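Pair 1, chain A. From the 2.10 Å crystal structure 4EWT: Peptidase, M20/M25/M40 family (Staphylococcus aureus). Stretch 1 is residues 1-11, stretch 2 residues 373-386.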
# COMPACT_ATOMS: atom_id res chain seq x y z
N MET A 1 15.61 -41.32 48.36
CA MET A 1 15.01 -40.11 48.86
C MET A 1 13.79 -39.69 48.05
O MET A 1 12.93 -39.02 48.56
CB MET A 1 16.03 -39.02 48.90
N ASN A 2 13.72 -40.12 46.81
CA ASN A 2 12.63 -39.77 45.90
C ASN A 2 11.30 -40.28 46.29
O ASN A 2 10.30 -39.61 46.21
CB ASN A 2 12.93 -40.34 44.56
CG ASN A 2 14.32 -40.11 44.16
OD1 ASN A 2 15.15 -41.01 44.21
ND2 ASN A 2 14.61 -38.90 43.76
N GLN A 3 11.31 -41.53 46.68
CA GLN A 3 10.18 -42.23 47.18
C GLN A 3 9.50 -41.48 48.30
O GLN A 3 8.33 -41.27 48.28
CB GLN A 3 10.73 -43.52 47.71
CG GLN A 3 12.09 -43.87 47.08
CD GLN A 3 13.31 -43.27 47.78
OE1 GLN A 3 14.42 -43.33 47.24
NE2 GLN A 3 13.12 -42.70 48.97
N GLN A 4 10.28 -41.08 49.28
CA GLN A 4 9.84 -40.29 50.44
C GLN A 4 9.28 -38.94 50.02
O GLN A 4 8.25 -38.49 50.54
CB GLN A 4 10.99 -40.09 51.44
CG GLN A 4 10.54 -39.43 52.75
CD GLN A 4 11.69 -38.92 53.62
OE1 GLN A 4 12.86 -39.29 53.42
NE2 GLN A 4 11.37 -38.07 54.59
N LEU A 5 9.96 -38.30 49.07
CA LEU A 5 9.52 -37.03 48.50
C LEU A 5 8.10 -37.15 47.95
O LEU A 5 7.21 -36.37 48.34
CB LEU A 5 10.47 -36.60 47.38
CG LEU A 5 10.72 -35.13 47.01
CD1 LEU A 5 10.72 -34.98 45.50
CD2 LEU A 5 9.77 -34.12 47.66
N ILE A 6 7.88 -38.12 47.08
CA ILE A 6 6.59 -38.27 46.39
C ILE A 6 5.43 -38.46 47.36
O ILE A 6 4.41 -37.76 47.27
CB ILE A 6 6.62 -39.41 45.33
CG1 ILE A 6 7.78 -39.23 44.34
CG2 ILE A 6 5.27 -39.53 44.60
CD1 ILE A 6 7.82 -37.90 43.57
N GLU A 7 5.58 -39.35 48.34
CA GLU A 7 4.49 -39.58 49.27
C GLU A 7 4.25 -38.44 50.23
O GLU A 7 3.14 -38.19 50.61
CB GLU A 7 4.56 -40.94 49.98
CG GLU A 7 5.76 -41.74 49.70
CD GLU A 7 5.45 -43.21 49.46
OE1 GLU A 7 5.54 -43.63 48.29
OE2 GLU A 7 5.11 -43.95 50.41
N THR A 8 5.30 -37.75 50.61
CA THR A 8 5.10 -36.53 51.40
C THR A 8 4.31 -35.49 50.61
O THR A 8 3.41 -34.85 51.15
CB THR A 8 6.43 -35.88 51.84
OG1 THR A 8 7.29 -36.86 52.41
CG2 THR A 8 6.17 -34.80 52.88
N LEU A 9 4.65 -35.33 49.33
CA LEU A 9 3.96 -34.37 48.48
C LEU A 9 2.52 -34.79 48.23
O LEU A 9 1.60 -33.96 48.34
CB LEU A 9 4.72 -34.16 47.16
CG LEU A 9 6.02 -33.37 47.27
CD1 LEU A 9 6.68 -33.24 45.91
CD2 LEU A 9 5.80 -31.98 47.87
N LYS A 10 2.30 -36.04 47.92
CA LYS A 10 0.95 -36.53 47.77
C LYS A 10 0.12 -36.27 49.00
O LYS A 10 -1.01 -35.93 48.88
CB LYS A 10 0.92 -38.00 47.43
CG LYS A 10 1.53 -38.30 46.13
CD LYS A 10 1.85 -39.73 45.99
CE LYS A 10 1.29 -40.26 44.71
NZ LYS A 10 1.55 -41.68 44.46
N SER A 11 0.69 -36.44 50.17
CA SER A 11 -0.03 -36.26 51.44
C SER A 11 -0.35 -34.79 51.76
O SER A 11 -1.19 -34.50 52.61
CB SER A 11 0.73 -36.91 52.60
OG SER A 11 1.82 -36.10 53.03
N LEU A 373 -0.95 -28.85 40.32
CA LEU A 373 -0.22 -28.44 41.53
C LEU A 373 0.75 -29.53 41.99
O LEU A 373 1.94 -29.28 42.15
CB LEU A 373 -1.18 -28.08 42.67
CG LEU A 373 -1.99 -26.78 42.60
CD1 LEU A 373 -3.13 -26.79 43.59
CD2 LEU A 373 -1.12 -25.56 42.83
N LEU A 374 0.21 -30.73 42.20
CA LEU A 374 1.00 -31.86 42.68
C LEU A 374 2.08 -32.26 41.67
O LEU A 374 3.23 -32.51 42.06
CB LEU A 374 0.07 -33.04 43.02
CG LEU A 374 0.67 -34.37 43.50
CD1 LEU A 374 1.56 -34.18 44.73
CD2 LEU A 374 -0.43 -35.38 43.78
N ILE A 375 1.70 -32.30 40.40
CA ILE A 375 2.63 -32.65 39.32
C ILE A 375 3.81 -31.69 39.25
O ILE A 375 4.94 -32.12 39.02
CB ILE A 375 1.90 -32.72 37.95
CG1 ILE A 375 0.92 -33.89 37.92
CG2 ILE A 375 2.90 -32.84 36.79
CD1 ILE A 375 -0.01 -33.89 36.69
N SER A 376 3.56 -30.40 39.46
CA SER A 376 4.61 -29.39 39.47
C SER A 376 5.59 -29.62 40.63
O SER A 376 6.81 -29.61 40.43
CB SER A 376 4.01 -27.99 39.56
OG SER A 376 3.23 -27.72 38.40
N ALA A 377 5.06 -29.84 41.82
CA ALA A 377 5.88 -30.11 43.00
C ALA A 377 6.72 -31.37 42.83
O ALA A 377 7.92 -31.36 43.10
CB ALA A 377 5.03 -30.18 44.26
N GLU A 378 6.09 -32.45 42.36
CA GLU A 378 6.78 -33.73 42.13
C GLU A 378 7.91 -33.57 41.12
O GLU A 378 9.02 -34.06 41.35
CB GLU A 378 5.79 -34.81 41.66
CG GLU A 378 4.95 -35.44 42.78
CD GLU A 378 3.85 -36.35 42.26
OE1 GLU A 378 3.69 -36.46 41.02
OE2 GLU A 378 3.14 -36.96 43.08
N ALA A 379 7.63 -32.89 40.02
CA ALA A 379 8.61 -32.63 38.98
C ALA A 379 9.79 -31.81 39.47
O ALA A 379 10.94 -32.22 39.32
CB ALA A 379 7.94 -31.94 37.80
N VAL A 380 9.51 -30.65 40.07
CA VAL A 380 10.57 -29.77 40.56
C VAL A 380 11.34 -30.42 41.70
O VAL A 380 12.58 -30.42 41.70
CB VAL A 380 10.00 -28.36 40.95
CG1 VAL A 380 11.07 -27.47 41.53
CG2 VAL A 380 9.39 -27.69 39.73
N GLY A 381 10.63 -31.03 42.65
CA GLY A 381 11.29 -31.74 43.74
C GLY A 381 12.24 -32.83 43.27
O GLY A 381 13.35 -32.96 43.79
N THR A 382 11.79 -33.62 42.30
CA THR A 382 12.60 -34.69 41.72
C THR A 382 13.89 -34.12 41.12
O THR A 382 14.98 -34.68 41.31
CB THR A 382 11.81 -35.44 40.62
OG1 THR A 382 10.66 -36.07 41.22
CG2 THR A 382 12.68 -36.50 39.95
N VAL A 383 13.77 -33.02 40.40
CA VAL A 383 14.95 -32.36 39.84
C VAL A 383 15.87 -31.91 40.97
O VAL A 383 17.06 -32.18 40.94
CB VAL A 383 14.57 -31.19 38.92
CG1 VAL A 383 15.81 -30.45 38.45
CG2 VAL A 383 13.78 -31.72 37.73
N VAL A 384 15.30 -31.27 41.99
CA VAL A 384 16.09 -30.80 43.12
C VAL A 384 16.88 -31.92 43.80
O VAL A 384 18.05 -31.73 44.14
CB VAL A 384 15.21 -30.07 44.16
CG1 VAL A 384 16.02 -29.73 45.41
CG2 VAL A 384 14.61 -28.81 43.54
N LEU A 385 16.25 -33.08 43.99
CA LEU A 385 16.89 -34.18 44.70
C LEU A 385 17.98 -34.86 43.87
O LEU A 385 19.03 -35.20 44.40
CB LEU A 385 15.88 -35.20 45.21
CG LEU A 385 14.93 -34.82 46.36
CD1 LEU A 385 14.19 -36.06 46.80
CD2 LEU A 385 15.64 -34.18 47.55
N ASP A 386 17.75 -35.03 42.56
CA ASP A 386 18.78 -35.58 41.67
C ASP A 386 19.94 -34.61 41.49
O ASP A 386 21.09 -34.97 41.72
CB ASP A 386 18.21 -35.98 40.31
CG ASP A 386 19.22 -36.74 39.47
OD1 ASP A 386 19.37 -37.96 39.68
OD2 ASP A 386 19.88 -36.12 38.62

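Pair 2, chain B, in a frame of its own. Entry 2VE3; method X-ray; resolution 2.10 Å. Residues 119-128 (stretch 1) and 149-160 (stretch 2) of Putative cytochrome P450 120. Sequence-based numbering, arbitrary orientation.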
# COMPACT_ATOMS: atom_id res chain seq x y z
N SER B 119 10.72 1.94 18.70
CA SER B 119 10.64 0.70 19.49
C SER B 119 10.33 -0.55 18.67
O SER B 119 10.53 -1.66 19.16
CB SER B 119 9.65 0.84 20.66
OG SER B 119 8.31 0.97 20.21
N TYR B 120 9.84 -0.37 17.44
CA TYR B 120 9.58 -1.51 16.54
C TYR B 120 10.86 -2.14 15.98
O TYR B 120 10.88 -3.32 15.62
CB TYR B 120 8.67 -1.10 15.38
CG TYR B 120 7.19 -0.95 15.70
CD1 TYR B 120 6.59 -1.65 16.75
CD2 TYR B 120 6.37 -0.13 14.91
CE1 TYR B 120 5.22 -1.53 17.03
CE2 TYR B 120 5.00 -0.01 15.17
CZ TYR B 120 4.43 -0.70 16.23
OH TYR B 120 3.09 -0.58 16.50
N LEU B 121 11.92 -1.34 15.92
CA LEU B 121 13.15 -1.72 15.21
C LEU B 121 13.82 -3.07 15.52
O LEU B 121 14.06 -3.85 14.59
CB LEU B 121 14.20 -0.61 15.29
CG LEU B 121 14.02 0.51 14.28
CD1 LEU B 121 15.34 1.23 14.15
CD2 LEU B 121 13.62 -0.10 12.95
N PRO B 122 14.14 -3.34 16.82
CA PRO B 122 14.83 -4.58 17.18
C PRO B 122 14.17 -5.86 16.63
O PRO B 122 14.86 -6.69 16.05
CB PRO B 122 14.79 -4.56 18.72
CG PRO B 122 14.72 -3.12 19.07
CD PRO B 122 13.88 -2.49 18.00
N LYS B 123 12.85 -6.00 16.81
CA LYS B 123 12.13 -7.17 16.31
C LYS B 123 12.08 -7.16 14.79
O LYS B 123 12.17 -8.22 14.17
CB LYS B 123 10.69 -7.26 16.84
CG LYS B 123 10.52 -7.70 18.30
CD LYS B 123 10.77 -6.52 19.23
CE LYS B 123 10.07 -5.27 18.72
NZ LYS B 123 10.92 -4.07 18.86
N MET B 124 11.92 -5.97 14.21
CA MET B 124 11.87 -5.83 12.76
C MET B 124 13.19 -6.22 12.12
O MET B 124 13.20 -6.95 11.15
CB MET B 124 11.48 -4.41 12.32
CG MET B 124 11.30 -4.31 10.81
SD MET B 124 11.08 -2.64 10.18
CE MET B 124 9.50 -2.19 10.90
N ASP B 125 14.29 -5.72 12.67
CA ASP B 125 15.63 -6.02 12.18
C ASP B 125 15.99 -7.50 12.38
O ASP B 125 16.69 -8.09 11.56
CB ASP B 125 16.65 -5.11 12.85
CG ASP B 125 18.05 -5.24 12.25
OD1 ASP B 125 18.17 -5.40 11.02
OD2 ASP B 125 19.03 -5.17 13.02
N GLY B 126 15.51 -8.08 13.48
CA GLY B 126 15.70 -9.50 13.76
C GLY B 126 14.97 -10.39 12.77
O GLY B 126 15.51 -11.41 12.34
N ILE B 127 13.74 -10.01 12.40
CA ILE B 127 12.99 -10.75 11.38
C ILE B 127 13.68 -10.58 10.02
O ILE B 127 13.86 -11.55 9.28
CB ILE B 127 11.50 -10.32 11.29
CG1 ILE B 127 10.74 -10.72 12.56
CG2 ILE B 127 10.81 -10.95 10.08
CD1 ILE B 127 9.53 -9.83 12.89
N VAL B 128 14.09 -9.35 9.73
CA VAL B 128 14.72 -9.02 8.43
C VAL B 128 16.04 -9.79 8.16
O VAL B 128 16.16 -10.48 7.14
CB VAL B 128 14.82 -7.48 8.21
CG1 VAL B 128 15.72 -7.15 7.04
CG2 VAL B 128 13.43 -6.93 7.92
N ARG B 149 6.36 -13.75 2.57
CA ARG B 149 6.49 -14.44 3.87
C ARG B 149 7.05 -13.50 4.92
O ARG B 149 6.50 -13.40 6.01
CB ARG B 149 7.32 -15.72 3.76
CG ARG B 149 6.67 -16.81 2.90
CD ARG B 149 7.09 -18.23 3.30
NE ARG B 149 6.04 -18.89 4.08
CZ ARG B 149 5.04 -19.61 3.55
NH1 ARG B 149 4.95 -19.78 2.23
NH2 ARG B 149 4.13 -20.16 4.35
N MET B 150 8.13 -12.80 4.57
CA MET B 150 8.78 -11.86 5.46
C MET B 150 7.87 -10.72 5.91
O MET B 150 7.72 -10.51 7.11
CB MET B 150 10.04 -11.28 4.81
CG MET B 150 10.86 -10.35 5.73
SD MET B 150 12.05 -9.32 4.85
CE MET B 150 10.96 -8.33 3.85
N THR B 151 7.25 -10.00 4.96
CA THR B 151 6.48 -8.81 5.32
C THR B 151 5.28 -9.18 6.18
O THR B 151 4.93 -8.42 7.09
CB THR B 151 5.98 -7.97 4.12
OG1 THR B 151 5.07 -8.73 3.32
CG2 THR B 151 7.13 -7.46 3.28
N PHE B 152 4.65 -10.32 5.91
CA PHE B 152 3.58 -10.82 6.79
C PHE B 152 4.12 -11.06 8.20
O PHE B 152 3.51 -10.64 9.17
CB PHE B 152 2.86 -12.07 6.27
CG PHE B 152 1.69 -12.49 7.13
CD1 PHE B 152 0.52 -11.73 7.15
CD2 PHE B 152 1.79 -13.58 7.98
CE1 PHE B 152 -0.55 -12.08 7.98
CE2 PHE B 152 0.72 -13.94 8.81
CZ PHE B 152 -0.44 -13.19 8.81
N ASP B 153 5.27 -11.73 8.29
CA ASP B 153 5.94 -11.99 9.56
C ASP B 153 6.22 -10.74 10.38
O ASP B 153 6.07 -10.77 11.59
CB ASP B 153 7.25 -12.75 9.34
CG ASP B 153 7.05 -14.25 9.23
OD1 ASP B 153 5.93 -14.68 8.86
OD2 ASP B 153 8.02 -14.99 9.52
N VAL B 154 6.66 -9.67 9.72
CA VAL B 154 6.94 -8.40 10.40
C VAL B 154 5.63 -7.79 10.93
O VAL B 154 5.57 -7.34 12.08
CB VAL B 154 7.68 -7.40 9.47
CG1 VAL B 154 7.83 -6.04 10.11
CG2 VAL B 154 9.06 -7.93 9.11
N ALA B 155 4.60 -7.81 10.09
CA ALA B 155 3.34 -7.18 10.40
C ALA B 155 2.64 -7.94 11.52
O ALA B 155 2.20 -7.32 12.49
CB ALA B 155 2.46 -7.09 9.16
N ALA B 156 2.57 -9.27 11.41
CA ALA B 156 1.95 -10.09 12.46
C ALA B 156 2.68 -9.89 13.78
O ALA B 156 2.06 -9.67 14.82
CB ALA B 156 1.91 -11.55 12.06
N THR B 157 4.01 -9.92 13.71
CA THR B 157 4.87 -9.74 14.88
C THR B 157 4.70 -8.40 15.58
O THR B 157 4.45 -8.36 16.79
CB THR B 157 6.36 -9.97 14.53
OG1 THR B 157 6.52 -11.32 14.10
CG2 THR B 157 7.29 -9.71 15.73
N LEU B 158 4.84 -7.30 14.84
CA LEU B 158 4.85 -5.97 15.44
C LEU B 158 3.47 -5.44 15.83
O LEU B 158 3.36 -4.60 16.73
CB LEU B 158 5.56 -4.96 14.53
CG LEU B 158 7.08 -5.12 14.35
CD1 LEU B 158 7.54 -4.19 13.27
CD2 LEU B 158 7.85 -4.84 15.66
N PHE B 159 2.42 -5.93 15.17
CA PHE B 159 1.05 -5.46 15.44
C PHE B 159 0.31 -6.33 16.46
O PHE B 159 -0.60 -5.85 17.14
CB PHE B 159 0.22 -5.32 14.16
CG PHE B 159 0.80 -4.36 13.15
CD1 PHE B 159 1.63 -3.31 13.54
CD2 PHE B 159 0.49 -4.49 11.80
CE1 PHE B 159 2.15 -2.43 12.60
CE2 PHE B 159 1.01 -3.61 10.85
CZ PHE B 159 1.84 -2.58 11.26
N MET B 160 0.68 -7.60 16.55
CA MET B 160 0.01 -8.53 17.44
C MET B 160 0.91 -9.12 18.54
O MET B 160 0.51 -9.14 19.71
CB MET B 160 -0.66 -9.64 16.63
CG MET B 160 -1.89 -9.17 15.85
SD MET B 160 -2.82 -10.54 15.16
CE MET B 160 -1.62 -11.19 13.99

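The sharpest difference between the two pairs lies where Gly381(A) of pair 1 matches Thr157(B) of pair 2. In pair 1 the opposing residue is Leu5(A), whose CD1 rests directly on backbone, 3.5 Å from Gly381(A) C. Glycine suits this place because it leaves the backbone bare: an ideal CB here would point toward the first helix and come within 2.8 Å of Leu5(A) CD1, a clash. In pair 2 the position matching Leu5(A) is Lys123(B), and a beta-branched threonine fits opposite it. The lysine bends back along its own stretch, its NZ donating a very short hydrogen bond to Ser119(B) O (2.5 Å). Thr157(B) CG2 lies 4.3 Å from Lys123(B) CB.

The shared frame is a pair of nearly antiparallel helices. The angle between their directions is 157° in pair 1 and 155° in pair 2, the axes approach to 9.9 and 9.8 Å, and the central backbone superposes with an RMSD of 0.4 Å. No hydrogen bond crosses between the modelled atoms of either pair, so the contact rests largely on side-chain packing, burying 513 and 533 Å² respectively.

The closest match in side-chain placement is Leu9(A) with Ile127(B), whose side-chain centres lie 0.4 Å apart. Both point toward the partner helix. Leu9(A) CD1 reaches Ala377(A) CB at 3.8 Å and also lies 3.6 Å from Ala377(A) O; the small methyl of alanine takes up little room beside the leucine. Ile127(B) is a knob in a hole formed by Met150(B), Asp153(B), Val154(B) and Thr157(B); its CG2 lies 3.6 Å from Val154(B) CG2, and its CD1 3.6 Å from Thr157(B) OG1. That hydroxyl can border an apolar knob because it donates to Asp153(B) O (2.6 Å) within its own helix.

Ile6(A) matches Met124(B), but their partners differ in character. Ile6(A) CG2 meets the carboxylate of Glu378(A), 3.7 Å from OE2, whereas Met124(B) CG packs on the wholly apolar Val154(B), 3.9 Å from CG1. The long glutamate also lies beside the aliphatic part of Lys10(A), with CG 3.7 Å from Glu378(A) OE2.

Toward the start of the first stretch, Thr382(A) matches Leu158(B). Thr382(A) turns its OG1 to Glu378(A) O (2.6 Å), while the longer Leu158(B) reaches across: its CD2 lies 3.6 Å from Tyr120(B) CD1, its CB covers one face of that ring, and its CD1 is 3.7 Å from Met124(B) CE.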